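Local coordinates for acyl-coenzyme A oxidase 1 (Yarrowia lipolytica, PDB 5Y9D), which catalyses the FAD-dependent oxidation of saturated acyl-CoAs to (2E)-enoyl-CoAs in peroxisomal fatty acid beta-oxidation, passing electrons to oxygen to give hydrogen peroxide, at residues H357-M371 / T424-A438. Numbering follows the deposited sequence.
Sequences HQRRLLPLLAYCYAM and TTWGCAKIIDECRQA. With FAD (flavin-adenine dinucleotide), chain D.
The imidazole of His-357 meets Ala-438 edge-on: CE1 lies 3.4 Å from Ala-438 O, which sits in the ring plane, and CE1 also overhangs the rim of one face of the Arg-360 guanidinium. At the guanidinium edge, in plane, is O2B of the FAD adenosine ribose, hydrogen-bonded by NH1 at 3.0 Å (142°); a second, weak bond runs from NH1 to O3B. A bend at chi3 (67°) turns the arginine so that NH2 lies against the backbone between Gln-437 and Ala-438. O3B in turn donates to Gln-437 O at 2.8 Å, so side chain and main chain from two helices hold the ribose diol. The Tyr-367 ring carries Met-371 CE over one face, offset to the rim, while its CE2 passes obliquely by Gly-427 CA at 4.1 Å. Met-371, extended beyond CG, drops as a knob among Thr-424, Gly-427, Cys-428 and Ile-431, its CE 3.4 Å from Thr-424 O. Midway, Leu-364 crosses Glu-434 at about a right angle, Leu-364 CD1 lying 3.6 Å from Glu-434 CB; both methyls of Leu-361 touch Ala-438 CB. The segment axes come within 10.1 Å, their N-to-C directions 149° apart. Asp-466 and Ser-175 of the second subunit also hydrogen-bond this FAD. Such an antiparallel pair, ending at the adenosine ribose, belongs to the C-alpha1 helical domain of acyl-CoA oxidases, counterpart of the C-terminal helical bundle of acyl-CoA dehydrogenases.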
loop_
_atom_site.group_PDB
_atom_site.type_symbol
_atom_site.label_atom_id
_atom_site.label_comp_id
_atom_site.label_asym_id
_atom_site.label_seq_id
_atom_site.Cartn_x
_atom_site.Cartn_y
_atom_site.Cartn_z
ATOM N N HIS A 357 13.399 14.732 1.339
ATOM C CA HIS A 357 11.960 14.861 1.200
ATOM C C HIS A 357 11.649 15.275 -0.219
ATOM O O HIS A 357 10.667 14.820 -0.803
ATOM C CB HIS A 357 11.444 15.880 2.216
ATOM C CG HIS A 357 10.002 15.706 2.580
ATOM N ND1 HIS A 357 9.583 14.831 3.558
ATOM C CD2 HIS A 357 8.889 16.311 2.117
ATOM C CE1 HIS A 357 8.271 14.896 3.674
ATOM N NE2 HIS A 357 7.826 15.784 2.804
ATOM N N GLN A 358 12.512 16.103 -0.793
ATOM C CA GLN A 358 12.358 16.507 -2.170
ATOM C C GLN A 358 12.464 15.276 -3.060
ATOM O O GLN A 358 11.606 15.018 -3.927
ATOM C CB GLN A 358 13.443 17.514 -2.557
ATOM C CG GLN A 358 13.479 18.756 -1.671
ATOM C CD GLN A 358 14.439 19.816 -2.168
ATOM O OE1 GLN A 358 15.214 19.594 -3.089
ATOM N NE2 GLN A 358 14.400 20.975 -1.543
ATOM N N ARG A 359 13.493 14.475 -2.844
ATOM C CA ARG A 359 13.621 13.308 -3.694
ATOM C C ARG A 359 12.518 12.248 -3.415
ATOM O O ARG A 359 12.200 11.464 -4.287
ATOM C CB ARG A 359 15.038 12.747 -3.661
ATOM C CG ARG A 359 15.234 11.563 -2.753
ATOM C CD ARG A 359 16.708 11.177 -2.713
ATOM N NE ARG A 359 17.222 10.689 -3.995
ATOM C CZ ARG A 359 18.105 11.325 -4.766
ATOM N NH1 ARG A 359 18.501 10.758 -5.889
ATOM N NH2 ARG A 359 18.597 12.506 -4.434
ATOM N N ARG A 360 11.905 12.244 -2.236
ATOM C CA ARG A 360 10.765 11.375 -2.034
ATOM C C ARG A 360 9.602 11.846 -2.906
ATOM O O ARG A 360 8.939 11.007 -3.539
ATOM C CB ARG A 360 10.324 11.313 -0.579
ATOM C CG ARG A 360 11.285 10.590 0.346
ATOM C CD ARG A 360 11.028 11.009 1.795
ATOM N NE ARG A 360 9.733 10.526 2.243
ATOM C CZ ARG A 360 9.288 10.554 3.497
ATOM N NH1 ARG A 360 10.010 11.079 4.486
ATOM N NH2 ARG A 360 8.087 10.049 3.758
ATOM N N LEU A 361 9.377 13.164 -3.001
ATOM C CA LEU A 361 8.132 13.629 -3.628
ATOM C C LEU A 361 8.211 14.173 -5.046
ATOM O O LEU A 361 7.338 13.889 -5.858
ATOM C CB LEU A 361 7.446 14.650 -2.743
ATOM C CG LEU A 361 7.091 14.110 -1.353
ATOM C CD1 LEU A 361 6.533 15.249 -0.513
ATOM C CD2 LEU A 361 6.126 12.924 -1.414
ATOM N N LEU A 362 9.238 14.959 -5.336
ATOM C CA LEU A 362 9.278 15.706 -6.593
ATOM C C LEU A 362 9.418 14.812 -7.834
ATOM O O LEU A 362 8.845 15.087 -8.899
ATOM C CB LEU A 362 10.383 16.756 -6.520
ATOM C CG LEU A 362 10.138 17.812 -5.422
ATOM C CD1 LEU A 362 11.147 18.948 -5.518
ATOM C CD2 LEU A 362 8.720 18.386 -5.477
ATOM N N PRO A 363 10.142 13.702 -7.704
ATOM C CA PRO A 363 10.161 12.850 -8.886
ATOM C C PRO A 363 8.797 12.239 -9.144
ATOM O O PRO A 363 8.369 12.128 -10.285
ATOM C CB PRO A 363 11.197 11.783 -8.548
ATOM C CG PRO A 363 11.973 12.329 -7.361
ATOM C CD PRO A 363 11.023 13.225 -6.632
ATOM N N LEU A 364 8.118 11.868 -8.078
ATOM C CA LEU A 364 6.729 11.451 -8.162
ATOM C C LEU A 364 5.853 12.570 -8.765
ATOM O O LEU A 364 4.983 12.296 -9.615
ATOM C CB LEU A 364 6.228 10.965 -6.782
ATOM C CG LEU A 364 7.098 9.899 -6.075
ATOM C CD1 LEU A 364 6.574 9.558 -4.691
ATOM C CD2 LEU A 364 7.271 8.620 -6.897
ATOM N N LEU A 365 6.114 13.833 -8.408
ATOM C CA LEU A 365 5.429 14.947 -9.118
ATOM C C LEU A 365 5.647 14.911 -10.640
ATOM O O LEU A 365 4.732 15.119 -11.417
ATOM C CB LEU A 365 5.825 16.323 -8.584
ATOM C CG LEU A 365 5.091 17.492 -9.268
ATOM C CD1 LEU A 365 3.571 17.358 -9.161
ATOM C CD2 LEU A 365 5.526 18.833 -8.702
ATOM N N ALA A 366 6.869 14.654 -11.052
ATOM C CA ALA A 366 7.160 14.534 -12.469
ATOM C C ALA A 366 6.491 13.300 -13.081
ATOM O O ALA A 366 5.877 13.392 -14.149
ATOM C CB ALA A 366 8.646 14.510 -12.693
ATOM N N TYR A 367 6.547 12.183 -12.378
ATOM C CA TYR A 367 5.854 10.953 -12.810
ATOM C C TYR A 367 4.434 11.338 -13.133
ATOM O O TYR A 367 3.949 11.121 -14.241
ATOM C CB TYR A 367 5.858 9.863 -11.697
ATOM C CG TYR A 367 5.598 8.437 -12.129
ATOM C CD1 TYR A 367 5.054 8.134 -13.371
ATOM C CD2 TYR A 367 5.886 7.371 -11.283
ATOM C CE1 TYR A 367 4.829 6.826 -13.770
ATOM C CE2 TYR A 367 5.666 6.058 -11.676
ATOM C CZ TYR A 367 5.118 5.805 -12.925
ATOM O OH TYR A 367 4.865 4.521 -13.356
ATOM N N CYS A 368 3.768 11.920 -12.145
ATOM C CA CYS A 368 2.379 12.322 -12.273
ATOM C C CYS A 368 2.156 13.170 -13.517
ATOM O O CYS A 368 1.308 12.823 -14.334
ATOM C CB CYS A 368 1.938 13.072 -11.011
ATOM S SG CYS A 368 0.275 13.714 -11.197
ATOM N N TYR A 369 2.911 14.259 -13.700
ATOM C CA TYR A 369 2.750 15.096 -14.945
ATOM C C TYR A 369 2.824 14.202 -16.177
ATOM O O TYR A 369 2.045 14.375 -17.103
ATOM C CB TYR A 369 3.819 16.217 -15.080
ATOM C CG TYR A 369 3.468 17.573 -14.484
ATOM C CD1 TYR A 369 3.307 17.739 -13.128
ATOM C CD2 TYR A 369 3.300 18.681 -15.281
ATOM C CE1 TYR A 369 2.986 18.969 -12.583
ATOM C CE2 TYR A 369 2.957 19.921 -14.747
ATOM C CZ TYR A 369 2.833 20.065 -13.400
ATOM O OH TYR A 369 2.528 21.300 -12.852
ATOM N N ALA A 370 3.757 13.240 -16.171
ATOM C CA ALA A 370 3.940 12.305 -17.297
ATOM C C ALA A 370 2.745 11.392 -17.481
ATOM O O ALA A 370 2.328 11.070 -18.609
ATOM C CB ALA A 370 5.195 11.457 -17.109
ATOM N N MET A 371 2.162 10.951 -16.379
ATOM C CA MET A 371 0.975 10.127 -16.543
ATOM C C MET A 371 -0.076 10.764 -17.444
ATOM O O MET A 371 -0.652 10.067 -18.272
ATOM C CB MET A 371 0.392 9.755 -15.208
ATOM C CG MET A 371 1.200 8.691 -14.510
ATOM S SD MET A 371 0.459 8.587 -12.905
ATOM C CE MET A 371 1.357 7.234 -12.170
ATOM N N THR A 424 0.881 2.555 -14.731
ATOM C CA THR A 424 0.324 3.762 -14.165
ATOM C C THR A 424 -0.507 3.546 -12.923
ATOM O O THR A 424 -0.395 4.352 -12.029
ATOM C CB THR A 424 -0.418 4.630 -15.146
ATOM O OG1 THR A 424 -1.533 3.927 -15.701
ATOM C CG2 THR A 424 0.580 5.111 -16.222
ATOM N N THR A 425 -1.274 2.458 -12.820
ATOM C CA THR A 425 -2.041 2.190 -11.586
ATOM C C THR A 425 -1.149 1.733 -10.398
ATOM O O THR A 425 -1.377 2.119 -9.272
ATOM C CB THR A 425 -3.210 1.202 -11.808
ATOM O OG1 THR A 425 -2.736 -0.099 -12.250
ATOM C CG2 THR A 425 -4.168 1.800 -12.818
ATOM N N TRP A 426 -0.127 0.936 -10.654
ATOM C CA TRP A 426 0.878 0.704 -9.625
ATOM C C TRP A 426 1.624 1.969 -9.191
ATOM O O TRP A 426 1.960 2.123 -8.009
ATOM C CB TRP A 426 1.919 -0.293 -10.084
ATOM C CG TRP A 426 1.572 -1.720 -9.869
ATOM C CD1 TRP A 426 0.843 -2.250 -8.867
ATOM C CD2 TRP A 426 1.998 -2.808 -10.684
ATOM N NE1 TRP A 426 0.776 -3.621 -9.010
ATOM C CE2 TRP A 426 1.490 -3.983 -10.113
ATOM C CE3 TRP A 426 2.773 -2.896 -11.844
ATOM C CZ2 TRP A 426 1.708 -5.229 -10.661
ATOM C CZ3 TRP A 426 3.020 -4.142 -12.376
ATOM C CH2 TRP A 426 2.472 -5.297 -11.791
ATOM N N GLY A 427 1.925 2.839 -10.142
ATOM C CA GLY A 427 2.637 4.082 -9.836
ATOM C C GLY A 427 1.769 4.979 -8.981
ATOM O O GLY A 427 2.260 5.546 -8.030
ATOM N N CYS A 428 0.482 5.089 -9.296
ATOM C CA CYS A 428 -0.476 5.775 -8.414
ATOM C C CYS A 428 -0.523 5.170 -7.021
ATOM O O CYS A 428 -0.423 5.896 -6.039
ATOM C CB CYS A 428 -1.896 5.750 -8.990
ATOM S SG CYS A 428 -3.088 6.769 -8.060
ATOM N N ALA A 429 -0.690 3.855 -6.920
ATOM C CA ALA A 429 -0.601 3.172 -5.626
ATOM C C ALA A 429 0.633 3.665 -4.843
ATOM O O ALA A 429 0.497 4.058 -3.680
ATOM C CB ALA A 429 -0.556 1.655 -5.796
ATOM N N LYS A 430 1.806 3.681 -5.498
ATOM C CA LYS A 430 3.055 4.079 -4.836
ATOM C C LYS A 430 3.048 5.553 -4.437
ATOM O O LYS A 430 3.575 5.931 -3.397
ATOM C CB LYS A 430 4.280 3.778 -5.727
ATOM C CG LYS A 430 5.624 3.995 -5.045
ATOM C CD LYS A 430 6.749 3.913 -6.071
ATOM C CE LYS A 430 8.152 3.851 -5.431
ATOM N NZ LYS A 430 8.879 5.162 -5.320
ATOM N N ILE A 431 2.454 6.387 -5.264
ATOM C CA ILE A 431 2.389 7.813 -4.971
ATOM C C ILE A 431 1.515 8.079 -3.732
ATOM O O ILE A 431 1.920 8.764 -2.786
ATOM C CB ILE A 431 1.912 8.570 -6.207
ATOM C CG1 ILE A 431 3.038 8.601 -7.237
ATOM C CG2 ILE A 431 1.500 9.979 -5.862
ATOM C CD1 ILE A 431 2.623 9.036 -8.625
ATOM N N ILE A 432 0.339 7.486 -3.723
ATOM C CA ILE A 432 -0.595 7.680 -2.630
ATOM C C ILE A 432 0.103 7.297 -1.342
ATOM O O ILE A 432 -0.033 8.019 -0.333
ATOM C CB ILE A 432 -1.859 6.798 -2.784
ATOM C CG1 ILE A 432 -2.676 7.199 -4.016
ATOM C CG2 ILE A 432 -2.721 6.872 -1.541
ATOM C CD1 ILE A 432 -3.900 6.332 -4.257
ATOM N N ASP A 433 0.821 6.156 -1.406
ATOM C CA ASP A 433 1.542 5.574 -0.274
ATOM C C ASP A 433 2.748 6.380 0.192
ATOM O O ASP A 433 2.903 6.585 1.394
ATOM C CB ASP A 433 2.010 4.145 -0.598
ATOM C CG ASP A 433 2.623 3.424 0.635
ATOM O OD1 ASP A 433 1.885 2.913 1.517
ATOM O OD2 ASP A 433 3.865 3.358 0.704
ATOM N N GLU A 434 3.614 6.796 -0.736
ATOM C CA GLU A 434 4.693 7.733 -0.402
ATOM C C GLU A 434 4.208 9.093 0.114
ATOM O O GLU A 434 4.822 9.626 1.039
ATOM C CB GLU A 434 5.675 7.957 -1.573
ATOM C CG GLU A 434 6.406 6.695 -2.043
ATOM C CD GLU A 434 7.230 6.026 -0.952
ATOM O OE1 GLU A 434 7.809 6.743 -0.098
ATOM O OE2 GLU A 434 7.297 4.775 -0.955
ATOM N N CYS A 435 3.137 9.658 -0.458
ATOM C CA CYS A 435 2.546 10.897 0.084
ATOM C C CYS A 435 1.982 10.716 1.490
ATOM O O CYS A 435 2.028 11.616 2.308
ATOM C CB CYS A 435 1.449 11.434 -0.827
ATOM S SG CYS A 435 2.007 11.980 -2.468
ATOM N N ARG A 436 1.448 9.556 1.805
ATOM C CA ARG A 436 0.887 9.385 3.106
ATOM C C ARG A 436 2.025 9.512 4.155
ATOM O O ARG A 436 1.937 10.320 5.090
ATOM C CB ARG A 436 0.172 8.050 3.226
ATOM C CG ARG A 436 -0.476 7.875 4.589
ATOM C CD ARG A 436 -0.914 6.461 4.850
ATOM N NE ARG A 436 -0.008 5.481 4.265
ATOM C CZ ARG A 436 1.076 4.969 4.861
ATOM N NH1 ARG A 436 1.438 5.323 6.094
ATOM N NH2 ARG A 436 1.812 4.068 4.210
ATOM N N GLN A 437 3.090 8.736 3.971
ATOM C CA GLN A 437 4.227 8.750 4.895
ATOM C C GLN A 437 4.874 10.106 4.949
ATOM O O GLN A 437 5.291 10.543 6.019
ATOM C CB GLN A 437 5.285 7.703 4.499
ATOM C CG GLN A 437 4.798 6.274 4.649
ATOM C CD GLN A 437 5.787 5.286 4.110
ATOM O OE1 GLN A 437 6.807 5.012 4.745
ATOM N NE2 GLN A 437 5.498 4.741 2.928
ATOM N N ALA A 438 4.950 10.766 3.801
ATOM C CA ALA A 438 5.474 12.122 3.742
ATOM C C ALA A 438 4.724 13.125 4.655
ATOM O O ALA A 438 5.213 14.228 4.884
ATOM C CB ALA A 438 5.449 12.631 2.300
HETATM P PA FAD D . 7.094 14.560 11.538
HETATM O O1A FAD D . 6.623 15.948 11.377
HETATM O O2A FAD D . 8.157 14.233 12.486
HETATM O O5B FAD D . 7.522 14.098 10.104
HETATM C C5B FAD D . 6.892 14.604 8.946
HETATM C C4B FAD D . 7.589 14.082 7.709
HETATM O O4B FAD D . 8.767 14.837 7.467
HETATM C C3B FAD D . 7.999 12.635 7.880
HETATM O O3B FAD D . 7.686 11.924 6.699
HETATM C C2B FAD D . 9.492 12.680 8.083
HETATM O O2B FAD D . 10.169 11.627 7.416
HETATM C C1B FAD D . 9.917 14.007 7.505
HETATM N N9A FAD D . 10.996 14.538 8.358
HETATM C C8A FAD D . 10.897 14.909 9.631
HETATM N N7A FAD D . 12.086 15.323 10.096
HETATM C C5A FAD D . 12.977 15.203 9.108
HETATM C C6A FAD D . 14.421 15.454 8.908
HETATM N N6A FAD D . 15.184 15.939 9.891
HETATM N N1A FAD D . 14.958 15.188 7.716
HETATM C C2A FAD D . 14.220 14.710 6.726
HETATM N N3A FAD D . 12.921 14.464 6.835
HETATM C C4A FAD D . 12.248 14.681 7.970
HETATM N N1 FAD D . 2.235 9.778 20.207
HETATM C C2 FAD D . 2.199 9.682 21.534
HETATM O O2 FAD D . 2.922 10.419 22.190
HETATM N N3 FAD D . 1.416 8.837 22.173
HETATM C C4 FAD D . 0.621 8.017 21.527
HETATM O O4 FAD D . -0.091 7.248 22.154
HETATM C C4X FAD D . 0.595 8.046 20.065
HETATM N N5 FAD D . -0.188 7.238 19.355
HETATM C C5X FAD D . -0.185 7.299 18.024
HETATM C C6 FAD D . -1.018 6.461 17.331
HETATM C C7 FAD D . -1.038 6.502 15.968
HETATM C C7M FAD D . -1.942 5.577 15.219
HETATM C C8 FAD D . -0.167 7.450 15.250
HETATM C C8M FAD D . -0.198 7.488 13.756
HETATM C C9 FAD D . 0.677 8.292 15.941
HETATM C C9A FAD D . 0.690 8.250 17.311
HETATM N N10 FAD D . 1.528 9.093 18.039
HETATM C C10 FAD D . 1.482 9.008 19.424
HETATM C "C1'" FAD D . 2.396 10.059 17.382
HETATM C "C2'" FAD D . 3.454 9.406 16.530
HETATM O "O2'" FAD D . 4.506 9.061 17.400
HETATM C "C3'" FAD D . 3.961 10.401 15.507
HETATM O "O3'" FAD D . 3.165 10.269 14.350
HETATM C "C4'" FAD D . 5.414 10.187 15.116
HETATM O "O4'" FAD D . 6.195 9.889 16.267
HETATM C "C5'" FAD D . 6.010 11.433 14.506
HETATM O "O5'" FAD D . 5.224 11.855 13.418
HETATM P P FAD D . 5.068 13.369 13.111
HETATM O O1P FAD D . 3.664 13.606 12.819
HETATM O O2P FAD D . 5.732 14.120 14.174
HETATM O O3P FAD D . 5.873 13.573 11.777
#